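Local coordinates for antifreeze protein (Marinomonas primoryensis, PDB 4KDW) that probably serves as one calcium-dependent Ig-like extender domain among the tandem repeats of a cell-surface adhesin that binds ice, at residues 61-66 against 101-106; 94-99 against 118-123; 67-72 against 89-94. All coordinates share one frame; numbering follows the deposited sequence.

Contact 1. Residues 61-66 against 101-106; sequences GDTVTL and VVTSSD. With CA (calcium ion), chain H; GOL (glycerol), chain I.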
ATOM      1  N   GLY A  61     -13.346   2.702   1.552  1.00  7.20           N
ATOM      2  CA  GLY A  61     -13.383   2.266   2.942  1.00  7.43           C
ATOM      3  C   GLY A  61     -12.697   0.955   3.161  1.00  7.76           C
ATOM      4  O   GLY A  61     -12.474   0.570   4.311  1.00  9.27           O
ATOM      5  N   ASP A  62     -12.409   0.200   2.143  1.00  6.13           N
ATOM      6  CA  ASP A  62     -11.716  -1.087   2.333  1.00  6.21           C
ATOM      7  C   ASP A  62     -10.360  -0.830   2.901  1.00  5.96           C
ATOM      8  O   ASP A  62      -9.652   0.107   2.581  1.00  5.83           O
ATOM      9  CB  ASP A  62     -11.575  -1.840   0.979  1.00  7.18           C
ATOM     10  CG  ASP A  62     -12.887  -2.410   0.474  1.00  8.43           C
ATOM     11  OD1 ASP A  62     -13.859  -2.484   1.210  1.00 10.95           O
ATOM     12  OD2 ASP A  62     -12.761  -2.845  -0.709  1.00 11.81           O
ATOM     13  N   THR A  63      -9.955  -1.776   3.767  1.00  6.52           N
ATOM     14  CA  THR A  63      -8.640  -1.658   4.379  1.00  8.25           C
ATOM     15  C   THR A  63      -7.514  -1.978   3.423  1.00  7.16           C
ATOM     16  O   THR A  63      -7.648  -2.896   2.550  1.00  7.76           O
ATOM     17  CB  THR A  63      -8.539  -2.536   5.560  1.00  9.93           C
ATOM     18  OG1 THR A  63      -8.547  -3.818   5.198  1.00 14.11           O
ATOM     19  CG2 THR A  63      -9.669  -2.313   6.591  1.00 10.92           C
ATOM     20  N   VAL A  64      -6.407  -1.275   3.543  1.00  6.62           N
ATOM     21  CA  VAL A  64      -5.232  -1.475   2.789  1.00  6.52           C
ATOM     22  C   VAL A  64      -4.110  -1.749   3.788  1.00  6.25           C
ATOM     23  O   VAL A  64      -3.833  -0.883   4.621  1.00  7.32           O
ATOM     24  CB  VAL A  64      -4.815  -0.249   1.964  1.00  6.81           C
ATOM     25  CG1 VAL A  64      -3.684  -0.509   1.035  1.00  8.34           C
ATOM     26  CG2 VAL A  64      -6.016   0.326   1.189  1.00  7.65           C
ATOM     27  N   THR A  65      -3.459  -2.908   3.694  1.00  5.74           N
ATOM     28  CA  THR A  65      -2.469  -3.362   4.708  1.00  6.71           C
ATOM     29  C   THR A  65      -1.126  -3.526   4.018  1.00  6.43           C
ATOM     30  O   THR A  65      -1.047  -4.284   3.040  1.00  6.60           O
ATOM     31  CB  THR A  65      -2.944  -4.667   5.288  1.00  7.02           C
ATOM     32  OG1 THR A  65      -4.257  -4.512   5.894  1.00  8.45           O
ATOM     33  CG2 THR A  65      -2.021  -5.199   6.340  1.00  9.29           C
ATOM     34  N   LEU A  66      -0.142  -2.917   4.597  1.00  6.31           N
ATOM     35  CA  LEU A  66       1.265  -3.043   4.137  1.00  6.47           C
ATOM     36  C   LEU A  66       2.129  -3.497   5.261  1.00  6.99           C
ATOM     37  O   LEU A  66       2.202  -2.787   6.255  1.00  9.30           O
ATOM     38  CB  LEU A  66       1.810  -1.756   3.645  1.00  7.61           C
ATOM     39  CG  LEU A  66       1.278  -1.101   2.348  1.00  8.65           C
ATOM     40  CD1 LEU A  66      -0.229  -0.788   2.265  1.00 10.71           C
ATOM     41  CD2 LEU A  66       2.100   0.133   2.014  1.00  9.83           C
ATOM     42  N   VAL A 101      -2.090  -5.111   0.499  1.00  6.21           N
ATOM     43  CA  VAL A 101      -3.187  -6.016   0.450  1.00  6.13           C
ATOM     44  C   VAL A 101      -4.482  -5.334   0.805  1.00  5.86           C
ATOM     45  O   VAL A 101      -4.593  -4.727   1.900  1.00  5.91           O
ATOM     46  CB  VAL A 101      -2.958  -7.214   1.395  1.00  7.10           C
ATOM     47  CG1 VAL A 101      -4.165  -8.122   1.315  1.00  8.86           C
ATOM     48  CG2 VAL A 101      -1.689  -7.887   1.044  1.00  7.98           C
ATOM     49  N   VAL A 102      -5.461  -5.359  -0.082  1.00  5.38           N
ATOM     50  CA  VAL A 102      -6.784  -4.722   0.151  1.00  5.66           C
ATOM     51  C   VAL A 102      -7.781  -5.811   0.431  1.00  6.26           C
ATOM     52  O   VAL A 102      -7.868  -6.802  -0.307  1.00  6.63           O
ATOM     53  CB  VAL A 102      -7.204  -3.905  -1.072  1.00  5.97           C
ATOM     54  CG1 VAL A 102      -8.583  -3.347  -0.902  1.00  6.20           C
ATOM     55  CG2 VAL A 102      -6.192  -2.795  -1.249  1.00  5.99           C
ATOM     56  N   THR A 103      -8.538  -5.652   1.502  1.00  6.97           N
ATOM     57  CA  THR A 103      -9.574  -6.588   1.873  1.00  7.78           C
ATOM     58  C   THR A 103     -10.915  -5.991   1.501  1.00  7.12           C
ATOM     59  O   THR A 103     -11.226  -4.872   1.914  1.00  7.29           O
ATOM     60  CB  THR A 103      -9.513  -6.881   3.356  1.00  8.77           C
ATOM     61  OG1 THR A 103      -8.266  -7.428   3.679  1.00 11.51           O
ATOM     62  CG2 THR A 103     -10.608  -7.889   3.711  1.00 10.24           C
ATOM     63  N   SER A 104     -11.698  -6.742   0.710  1.00  7.54           N
ATOM     64  CA  SER A 104     -12.974  -6.252   0.189  1.00  7.42           C
ATOM     65  C   SER A 104     -14.069  -7.251   0.498  1.00  8.56           C
ATOM     66  O   SER A 104     -13.809  -8.405   0.809  1.00  8.54           O
ATOM     67  CB  SER A 104     -12.864  -6.098  -1.292  1.00  8.02           C
ATOM     68  OG  SER A 104     -11.825  -5.141  -1.634  1.00  8.91           O
ATOM     69  N   SER A 105     -15.286  -6.766   0.395  1.00  9.84           N
ATOM     70  CA  SER A 105     -16.479  -7.596   0.593  1.00 11.22           C
ATOM     71  C   SER A 105     -17.481  -7.368  -0.525  1.00 11.39           C
ATOM     72  O   SER A 105     -17.605  -6.293  -1.085  1.00 13.09           O
ATOM     73  CB  SER A 105     -17.086  -7.266   1.864  1.00 13.92           C
ATOM     74  OG  SER A 105     -17.397  -5.932   1.958  1.00 21.32           O
ATOM     75  N   ASP A 106     -18.226  -8.360  -0.852  1.00 10.30           N
ATOM     76  CA  ASP A 106     -19.349  -8.213  -1.759  1.00 11.09           C
ATOM     77  C   ASP A 106     -20.609  -7.977  -0.941  1.00 10.82           C
ATOM     78  O   ASP A 106     -20.591  -7.805   0.290  1.00 11.21           O
ATOM     79  CB  ASP A 106     -19.469  -9.419  -2.707  1.00 11.47           C
ATOM     80  CG  ASP A 106     -19.924 -10.674  -2.051  1.00 13.41           C
ATOM     81  OD1 ASP A 106     -20.335 -10.721  -0.900  1.00 11.67           O
ATOM     82  OD2 ASP A 106     -19.841 -11.696  -2.746  1.00 16.87           O
TER
HETATM   83 CA    CA H 207     -17.982  -3.893   0.100  0.50 15.44          CA
HETATM   84  C1  GOL I 208     -13.811  -5.115   5.165  1.00 21.91           C
HETATM   85  O1  GOL I 208     -13.892  -5.873   3.975  1.00 24.22           O
HETATM   86  C2  GOL I 208     -13.224  -3.821   4.766  1.00 18.07           C
HETATM   87  O2  GOL I 208     -11.882  -3.917   4.304  1.00 12.14           O
HETATM   88  C3  GOL I 208     -13.322  -2.981   5.995  1.00 20.62           C
HETATM   89  O3  GOL I 208     -12.538  -3.420   7.077  1.00 20.67           O
HETATM   90  O   HOH W   1     -15.593  -3.891  -0.677  1.00  9.44           O
HETATM   91  O   HOH W   2      -6.239  -5.232   4.159  1.00 11.64           O
HETATM   92  O   HOH W   3     -20.020  -4.948   0.712  1.00 29.72           O
HETATM   93  O   HOH W   4     -17.946  -2.300   0.927  0.50 29.03           O
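Thr65 and Val101 sit opposite each other on antiparallel strands 63-68 and 97-105, neighbours in one sheet of this bacterial Ig-like beta-sandwich. Backbone bonds join them both ways: Thr65 N donates to Val101 O at 2.8 Å, and Val101 N to Thr65 O at 2.9 Å. The next pair, Val64 with Val102, is non-hydrogen-bonded. Its side chains lie side by side; in both valines CG1 is anti to the backbone N, and the other branches meet, Val64 CG2 to Val102 CG2 4.0 Å. Trp83 of the opposing sheet packs on Val64, placing this face in the sandwich interior. On the threonine face, water 2 hydrogen-bonds to Thr63 OG1, Thr65 OG1, Thr103 OG1 and Val101 O; Thr103 OG1 is also hydrogen-bonded to Asp113 OD1. O2 of a glycerol, probably from the crystallisation liquor, accepts from Thr63 N at 2.9 Å and donates to Thr103 O at 2.7 Å. Near the strand end a calcium ion binds Ser105 O, Ser105 OG and water 1, which links Ser105 N to Asp62 OD1. The other carboxylate oxygen, Asp62 OD2, accepts from Ala59 N and from Ser104 OG, the latter 2.6 Å away and 49° out of the carboxylate plane.

Contact 2. Residues 94-99 against 118-123; sequences ADTAFD and STHTVD. With CA (calcium ion), chain C; CA (calcium ion), chain E; CA (calcium ion), chain F; CA (calcium ion), chain D.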
ATOM      1  N   ALA A  94      15.011  -0.245   5.507  1.00  6.49           N
ATOM      2  CA  ALA A  94      15.317  -1.597   5.928  1.00  6.50           C
ATOM      3  C   ALA A  94      14.714  -2.639   5.098  1.00  7.76           C
ATOM      4  O   ALA A  94      15.297  -3.738   5.055  1.00 10.14           O
ATOM      5  CB  ALA A  94      14.852  -1.759   7.352  1.00  7.64           C
ATOM      6  N   ASP A  95      13.600  -2.383   4.396  1.00  5.75           N
ATOM      7  CA  ASP A  95      12.790  -3.392   3.674  1.00  5.63           C
ATOM      8  C   ASP A  95      12.439  -2.881   2.333  1.00  5.66           C
ATOM      9  O   ASP A  95      11.704  -1.948   2.212  1.00  6.31           O
ATOM     10  CB  ASP A  95      11.567  -3.751   4.470  1.00  5.45           C
ATOM     11  CG  ASP A  95      10.733  -4.887   3.895  1.00  5.63           C
ATOM     12  OD1 ASP A  95      11.300  -5.536   2.890  1.00  6.72           O
ATOM     13  OD2 ASP A  95       9.638  -5.163   4.319  1.00  5.35           O
ATOM     14  N   THR A  96      13.039  -3.464   1.280  1.00  5.92           N
ATOM     15  CA  THR A  96      12.958  -2.998  -0.107  1.00  6.89           C
ATOM     16  C   THR A  96      11.890  -3.688  -0.898  1.00  6.41           C
ATOM     17  O   THR A  96      11.808  -3.380  -2.084  1.00  7.98           O
ATOM     18  CB  THR A  96      14.358  -3.071  -0.785  1.00  8.01           C
ATOM     19  OG1 THR A  96      14.783  -4.415  -0.696  1.00 10.13           O
ATOM     20  CG2 THR A  96      15.293  -2.110  -0.164  1.00 10.41           C
ATOM     21  N   ALA A  97      11.048  -4.529  -0.323  1.00  6.28           N
ATOM     22  CA  ALA A  97       9.983  -5.190  -1.068  1.00  6.30           C
ATOM     23  C   ALA A  97       8.857  -5.468  -0.132  1.00  6.65           C
ATOM     24  O   ALA A  97       9.047  -5.927   1.001  1.00  7.37           O
ATOM     25  CB  ALA A  97      10.519  -6.552  -1.583  1.00  7.22           C
ATOM     26  N   PHE A  98       7.607  -5.170  -0.542  1.00  5.88           N
ATOM     27  CA  PHE A  98       6.446  -5.401   0.293  1.00  5.93           C
ATOM     28  C   PHE A  98       5.208  -5.511  -0.598  1.00  5.83           C
ATOM     29  O   PHE A  98       5.253  -5.086  -1.734  1.00  6.87           O
ATOM     30  CB  PHE A  98       6.305  -4.329   1.391  1.00  6.34           C
ATOM     31  CG  PHE A  98       6.158  -2.947   0.891  1.00  6.51           C
ATOM     32  CD1 PHE A  98       4.932  -2.497   0.432  1.00  6.83           C
ATOM     33  CD2 PHE A  98       7.222  -2.053   0.815  1.00  7.61           C
ATOM     34  CE1 PHE A  98       4.723  -1.172  -0.028  1.00  8.18           C
ATOM     35  CE2 PHE A  98       6.990  -0.746   0.347  1.00  7.49           C
ATOM     36  CZ  PHE A  98       5.786  -0.371  -0.083  1.00  8.23           C
ATOM     37  N   ASP A  99       4.175  -6.057  -0.042  1.00  6.62           N
ATOM     38  CA  ASP A  99       2.856  -6.109  -0.660  1.00  7.46           C
ATOM     39  C   ASP A  99       1.931  -5.098  -0.028  1.00  7.35           C
ATOM     40  O   ASP A  99       2.004  -4.841   1.147  1.00  8.24           O
ATOM     41  CB  ASP A  99       2.239  -7.497  -0.476  1.00  9.52           C
ATOM     42  CG  ASP A  99       2.904  -8.567  -1.260  1.00 12.23           C
ATOM     43  OD1 ASP A  99       3.594  -8.282  -2.246  1.00 12.72           O
ATOM     44  OD2 ASP A  99       2.619  -9.678  -0.837  1.00 18.54           O
ATOM     45  N   SER A 118       5.331  -4.245  -4.465  1.00  7.57           N
ATOM     46  CA  SER A 118       6.197  -3.129  -4.627  1.00  7.73           C
ATOM     47  C   SER A 118       7.642  -3.507  -4.311  1.00  6.85           C
ATOM     48  O   SER A 118       7.941  -4.273  -3.402  1.00  7.49           O
ATOM     49  CB  SER A 118       5.799  -1.984  -3.659  1.00  7.51           C
ATOM     50  OG  SER A 118       6.589  -0.807  -3.814  1.00  7.58           O
ATOM     51  N   THR A 119       8.563  -2.897  -5.084  1.00  7.05           N
ATOM     52  CA  THR A 119       9.987  -2.895  -4.737  1.00  7.24           C
ATOM     53  C   THR A 119      10.527  -1.478  -4.857  1.00  6.56           C
ATOM     54  O   THR A 119       9.936  -0.633  -5.539  1.00  7.67           O
ATOM     55  CB  THR A 119      10.808  -3.874  -5.599  1.00  8.44           C
ATOM     56  OG1 THR A 119      10.761  -3.389  -6.945  1.00 11.33           O
ATOM     57  CG2 THR A 119      10.367  -5.238  -5.510  1.00 10.36           C
ATOM     58  N   HIS A 120      11.616  -1.163  -4.142  1.00  6.35           N
ATOM     59  CA  HIS A 120      12.311   0.059  -4.251  1.00  6.41           C
ATOM     60  C   HIS A 120      13.768  -0.181  -3.916  1.00  6.59           C
ATOM     61  O   HIS A 120      14.145  -1.293  -3.606  1.00  8.09           O
ATOM     62  CB  HIS A 120      11.676   1.162  -3.411  1.00  5.99           C
ATOM     63  CG  HIS A 120      11.708   0.877  -1.960  1.00  5.70           C
ATOM     64  ND1 HIS A 120      10.765   0.150  -1.334  1.00  6.03           N
ATOM     65  CD2 HIS A 120      12.613   1.247  -1.049  1.00  5.77           C
ATOM     66  CE1 HIS A 120      11.082   0.078  -0.048  1.00  5.92           C
ATOM     67  NE2 HIS A 120      12.192   0.716   0.175  1.00  5.64           N
ATOM     68  N   THR A 121      14.569   0.870  -4.034  1.00  7.57           N
ATOM     69  CA  THR A 121      15.995   0.740  -3.553  1.00 10.15           C
ATOM     70  C   THR A 121      16.248   1.804  -2.554  1.00  8.77           C
ATOM     71  O   THR A 121      15.476   2.742  -2.344  1.00  8.46           O
ATOM     72  CB  THR A 121      16.959   0.733  -4.725  1.00 12.05           C
ATOM     73  OG1 THR A 121      16.801   1.986  -5.320  1.00 13.21           O
ATOM     74  CG2 THR A 121      16.706  -0.464  -5.660  1.00 14.08           C
ATOM     75  N   VAL A 122      17.399   1.686  -1.939  1.00  8.96           N
ATOM     76  CA  VAL A 122      17.824   2.508  -0.842  1.00  9.40           C
ATOM     77  C   VAL A 122      19.226   2.996  -1.255  1.00 10.16           C
ATOM     78  O   VAL A 122      20.123   2.178  -1.506  1.00 11.22           O
ATOM     79  CB  VAL A 122      17.865   1.680   0.469  1.00  9.93           C
ATOM     80  CG1 VAL A 122      18.294   2.572   1.599  1.00 11.47           C
ATOM     81  CG2 VAL A 122      16.473   1.167   0.792  1.00 10.66           C
ATOM     82  N   ASP A 123      19.414   4.279  -1.191  0.93  8.09           N
ATOM     83  CA  ASP A 123      20.702   4.906  -1.524  0.93  9.90           C
ATOM     84  C   ASP A 123      21.835   4.566  -0.586  0.93 13.10           C
ATOM     85  O   ASP A 123      22.942   3.855  -0.899  0.93 14.43           O
ATOM     86  CB  ASP A 123      20.537   6.357  -1.772  0.93  9.61           C
ATOM     87  CG  ASP A 123      21.751   7.045  -2.419  0.93  9.11           C
ATOM     88  OD1 ASP A 123      22.795   6.443  -2.461  0.93  9.29           O
ATOM     89  OD2 ASP A 123      21.647   8.200  -2.793  0.93 11.13           O
ATOM     90  OXT ASP A 123      21.539   4.859   0.606  0.93 14.79           O
TER
HETATM   91 CA    CA C 202       9.478  -7.203   2.838  1.00  6.61          CA
HETATM   92 CA    CA E 204      24.526   4.701  -2.406  1.00  8.39          CA
HETATM   93 CA    CA F 205      23.870   8.407  -3.712  0.80  9.17          CA
HETATM   94 CA    CA D 203       8.877   0.648  -7.109  1.00  8.04          CA
HETATM   95  O   HOH W   5       6.981   1.093  -5.739  1.00  7.39           O
HETATM   96  O   HOH W   6      10.039  -8.060   4.923  1.00  9.15           O
HETATM   97  O   HOH W   7      11.273  -8.437   1.848  1.00 14.49           O
HETATM   98  O   HOH W   8       8.429  -9.079   1.902  1.00 21.81           O
HETATM   99  O   HOH W   9       7.173  -7.023   3.524  1.00  8.09           O
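The Phe98 ring carries Ser118 on one face and meets the His120 ring at its edge. Ser118 CB makes a CH-pi contact 4.1 Å from the Phe98 ring centroid, offset toward the rim, while His120 CE1 lies near the ring plane beside Phe98 CE2. The aromatic side chains cross at about a right angle. One face of the His120 imidazole is covered by Thr96 CA, 3.9 Å from its centroid, a second CH-pi contact. In both aromatic residues CG lies between the backbone N and the carbonyl carbon, and His120 (chi1 63°) thus turns its ring back over Thr96; its NE2 is hydrogen-bonded to Leu92 O of helix 89-94. From Ala97 on, the first backbone is strand 97-105, which forms a beta hairpin with strand 111-122. Phe98 and Ser118 form an antiparallel hydrogen-bonded pair with bonds both ways, and His120 N donates to Thr96 O at 3.0 Å. The Thr96 and Val122 side chains cross at about a right angle, CG2 to CG2 3.6 Å. Calcium ions flank the open end of the hairpin. One is held by both Asp95 carboxylate oxygens, Ala97 O at 2.3 Å and four waters; Asp95 OD2 also accepts from Asn69 N. Another binds Thr119 O together with Asp36 and water 5, which is hydrogen-bonded to Ser118 OG. The C-terminal Asp123 OD1 bridges two more calcium ions.

Contact 3. Residues 67-72 against 89-94; sequences EINGET and GSDLAA. With CA (calcium ion), chain G.
Asn69 and Asp91 cross at about a right angle where the type I' turn from Ile68 to Glu71, the tip of the hairpin of strands 63-68 and 71-76, meets the short helix 89-94 of the Ig-like sandwich. Their amide and carboxylate planes are 59° apart. Asn69 ND2 donates to Asp91 OD1 at 2.9 Å in a nearly straight bond, 177° at the hydrogen. The acceptor lies in the amide plane, but the donor reaches OD1 on its anti side, tilted out of the carboxylate plane. With CG anti to the backbone N (chi1 -167°), Asn69 holds its amide beside the helix, where Ala94 CB packs against it at 3.6 Å from Asn69 CG. The second carboxylate oxygen, Asp91 OD2, is hydrogen-bonded to Tyr73 OH, and the Asp91 group is thus gripped at both oxygens. Glu71 passes obliquely by it, CB 3.8 Å from Asp91 OD2; the chain then bends at chi2, leaving Glu71 OE1 5.8 Å from Asp91 OD2, which may limit repulsion.

Deeper in the interface, Ile68 points its CG2 branch at the helix, 3.6 Å from Asp91 O. The same methyl lies 4.0 Å from Leu92 CD2, the two side chains meeting at a slant, with Val87 and Phe98 packing on both residues. The turn is closed by backbone bonds between Ile68 and Glu71, and Gly70, with its positive phi, suits the type I' geometry. On the outer side of the turn a calcium ion binds Gly70 O at 2.2 Å; water 10, another of its ligands, is hydrogen-bonded to Thr72 OG1.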
ATOM      1  N   GLU A  67       2.855  -4.599   5.164  1.00  6.64           N
ATOM      2  CA  GLU A  67       3.819  -4.996   6.144  0.50  6.85           C
ATOM      3  C   GLU A  67       5.182  -4.601   5.632  1.00  5.81           C
ATOM      4  O   GLU A  67       5.585  -5.093   4.584  1.00  6.58           O
ATOM      5  CB  GLU A  67       3.697  -6.485   6.418  0.50  8.61           C
ATOM      6  CG  GLU A  67       4.511  -6.825   7.633  0.50 10.72           C
ATOM      7  CD  GLU A  67       4.723  -8.311   7.910  0.50 14.22           C
ATOM      8  OE1 GLU A  67       3.702  -8.945   8.258  0.50 18.75           O
ATOM      9  OE2 GLU A  67       5.889  -8.839   7.771  0.50 17.93           O
ATOM     10  N   ILE A  68       5.876  -3.717   6.344  1.00  5.01           N
ATOM     11  CA  ILE A  68       7.143  -3.156   5.921  1.00  4.62           C
ATOM     12  C   ILE A  68       8.120  -3.279   7.078  1.00  5.26           C
ATOM     13  O   ILE A  68       7.867  -2.715   8.143  1.00  5.38           O
ATOM     14  CB  ILE A  68       6.992  -1.674   5.478  1.00  5.23           C
ATOM     15  CG1 ILE A  68       5.918  -1.551   4.410  1.00  5.88           C
ATOM     16  CG2 ILE A  68       8.310  -1.157   4.974  1.00  5.22           C
ATOM     17  CD1 ILE A  68       5.590  -0.116   4.009  1.00  6.97           C
ATOM     18  N   ASN A  69       9.210  -4.049   6.881  1.00  5.02           N
ATOM     19  CA  ASN A  69      10.166  -4.273   7.961  1.00  5.31           C
ATOM     20  C   ASN A  69       9.499  -4.833   9.170  1.00  5.64           C
ATOM     21  O   ASN A  69       9.928  -4.507  10.315  1.00  6.10           O
ATOM     22  CB  ASN A  69      10.914  -2.991   8.306  1.00  5.53           C
ATOM     23  CG  ASN A  69      12.124  -3.244   9.188  1.00  6.30           C
ATOM     24  OD1 ASN A  69      12.846  -4.249   8.995  1.00  7.64           O
ATOM     25  ND2 ASN A  69      12.444  -2.306  10.035  1.00  6.00           N
ATOM     26  N   GLY A  70       8.484  -5.665   9.008  1.00  5.31           N
ATOM     27  CA  GLY A  70       7.793  -6.259  10.114  1.00  6.44           C
ATOM     28  C   GLY A  70       6.680  -5.468  10.722  1.00  7.11           C
ATOM     29  O   GLY A  70       5.930  -5.996  11.558  1.00  8.84           O
ATOM     30  N   GLU A  71       6.562  -4.200  10.391  1.00  5.55           N
ATOM     31  CA  GLU A  71       5.554  -3.285  10.961  1.00  5.98           C
ATOM     32  C   GLU A  71       4.336  -3.256  10.032  1.00  5.11           C
ATOM     33  O   GLU A  71       4.529  -3.063   8.832  1.00  5.53           O
ATOM     34  CB  GLU A  71       6.133  -1.902  11.137  1.00  5.56           C
ATOM     35  CG  GLU A  71       5.139  -0.886  11.683  1.00  6.09           C
ATOM     36  CD  GLU A  71       4.594  -1.168  13.062  1.00  6.51           C
ATOM     37  OE1 GLU A  71       5.010  -2.074  13.749  1.00  7.67           O
ATOM     38  OE2 GLU A  71       3.668  -0.385  13.467  1.00  7.78           O
ATOM     39  N   THR A  72       3.205  -3.397  10.588  1.00  5.80           N
ATOM     40  CA  THR A  72       1.953  -3.332   9.770  1.00  6.29           C
ATOM     41  C   THR A  72       1.461  -1.957   9.747  1.00  5.90           C
ATOM     42  O   THR A  72       1.152  -1.362  10.804  1.00  6.34           O
ATOM     43  CB  THR A  72       0.847  -4.284  10.292  1.00  7.50           C
ATOM     44  OG1 THR A  72       1.393  -5.621  10.449  1.00 10.58           O
ATOM     45  CG2 THR A  72      -0.271  -4.386   9.301  1.00  8.59           C
ATOM     46  N   GLY A  89      10.334   6.257   7.289  1.00  6.13           N
ATOM     47  CA  GLY A  89      11.349   6.144   6.255  1.00  6.03           C
ATOM     48  C   GLY A  89      12.347   5.063   6.639  1.00  6.09           C
ATOM     49  O   GLY A  89      12.915   4.413   5.798  1.00  6.00           O
ATOM     50  N   SER A  90      12.594   4.839   7.926  1.00  5.66           N
ATOM     51  CA  SER A  90      13.567   3.870   8.350  1.00  5.75           C
ATOM     52  C   SER A  90      13.105   2.456   8.064  1.00  5.04           C
ATOM     53  O   SER A  90      13.906   1.536   7.799  1.00  5.18           O
ATOM     54  CB  SER A  90      14.025   4.065   9.766  1.00  6.12           C
ATOM     55  OG  SER A  90      12.901   3.878  10.656  1.00  6.64           O
ATOM     56  N   ASP A  91      11.807   2.211   8.123  1.00  4.46           N
ATOM     57  CA  ASP A  91      11.245   0.918   7.742  1.00  5.05           C
ATOM     58  C   ASP A  91      11.462   0.689   6.239  1.00  5.00           C
ATOM     59  O   ASP A  91      11.765  -0.453   5.849  1.00  4.73           O
ATOM     60  CB  ASP A  91       9.776   0.792   8.209  1.00  4.52           C
ATOM     61  CG  ASP A  91       9.677   0.515   9.708  1.00  5.43           C
ATOM     62  OD1 ASP A  91      10.625  -0.013  10.322  1.00  5.95           O
ATOM     63  OD2 ASP A  91       8.611   0.845  10.293  1.00  5.49           O
ATOM     64  N   LEU A  92      11.268   1.713   5.408  1.00  4.72           N
ATOM     65  CA  LEU A  92      11.484   1.611   3.988  1.00  5.24           C
ATOM     66  C   LEU A  92      12.959   1.468   3.690  1.00  5.14           C
ATOM     67  O   LEU A  92      13.302   0.803   2.713  1.00  6.45           O
ATOM     68  CB  LEU A  92      10.862   2.789   3.252  1.00  5.49           C
ATOM     69  CG  LEU A  92       9.358   2.847   3.292  1.00  5.24           C
ATOM     70  CD1 LEU A  92       8.906   4.245   2.906  1.00  7.00           C
ATOM     71  CD2 LEU A  92       8.782   1.824   2.345  1.00  5.60           C
ATOM     72  N   ALA A  93      13.858   2.037   4.477  1.00  5.39           N
ATOM     73  CA  ALA A  93      15.254   1.871   4.264  1.00  5.55           C
ATOM     74  C   ALA A  93      15.697   0.464   4.604  1.00  6.16           C
ATOM     75  O   ALA A  93      16.702  -0.048   4.038  1.00  7.33           O
ATOM     76  CB  ALA A  93      16.068   2.854   5.038  1.00  6.78           C
ATOM     77  N   ALA A  94      15.011  -0.245   5.507  1.00  6.49           N
ATOM     78  CA  ALA A  94      15.317  -1.597   5.928  1.00  6.50           C
ATOM     79  C   ALA A  94      14.714  -2.639   5.098  1.00  7.76           C
ATOM     80  O   ALA A  94      15.297  -3.738   5.055  1.00 10.14           O
ATOM     81  CB  ALA A  94      14.852  -1.759   7.352  1.00  7.64           C
TER
HETATM   82 CA    CA G 206       4.732  -7.737  12.122  0.50 12.67          CA
HETATM   83  O   HOH W  10       3.249  -6.020  12.630  1.00 14.79           O
HETATM   84  O   HOH W  11       5.963  -8.996  11.046  1.00 26.53           O
HETATM   85  O   HOH W  12       4.753  -7.827  14.573  1.00 37.31           O

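How the contacts relate
From the N terminus, residues 61-66 come first and lead straight into 67-72 along strand 63-68. Contact 3 closes the shorter loop when helix 89-94 returns to the hairpin turn; contact 1 closes the longer one around it when strand 97-105 reaches 101-106. Contact 2 opens at Ala94, shared with contact 3, before contact 1 has closed, and ends at the C terminus, so contacts 1 and 2 cross. Contacts 1 and 2 join 63-68 to 97-105 and 97-105 to 111-122; contact 3 sets the 63-68/71-76 turn against the helix. Contacts 2 and 3 adjoin; contact 1 lies on the opposite side of the chain's centre from contact 2, touching it through Leu66 and Phe98.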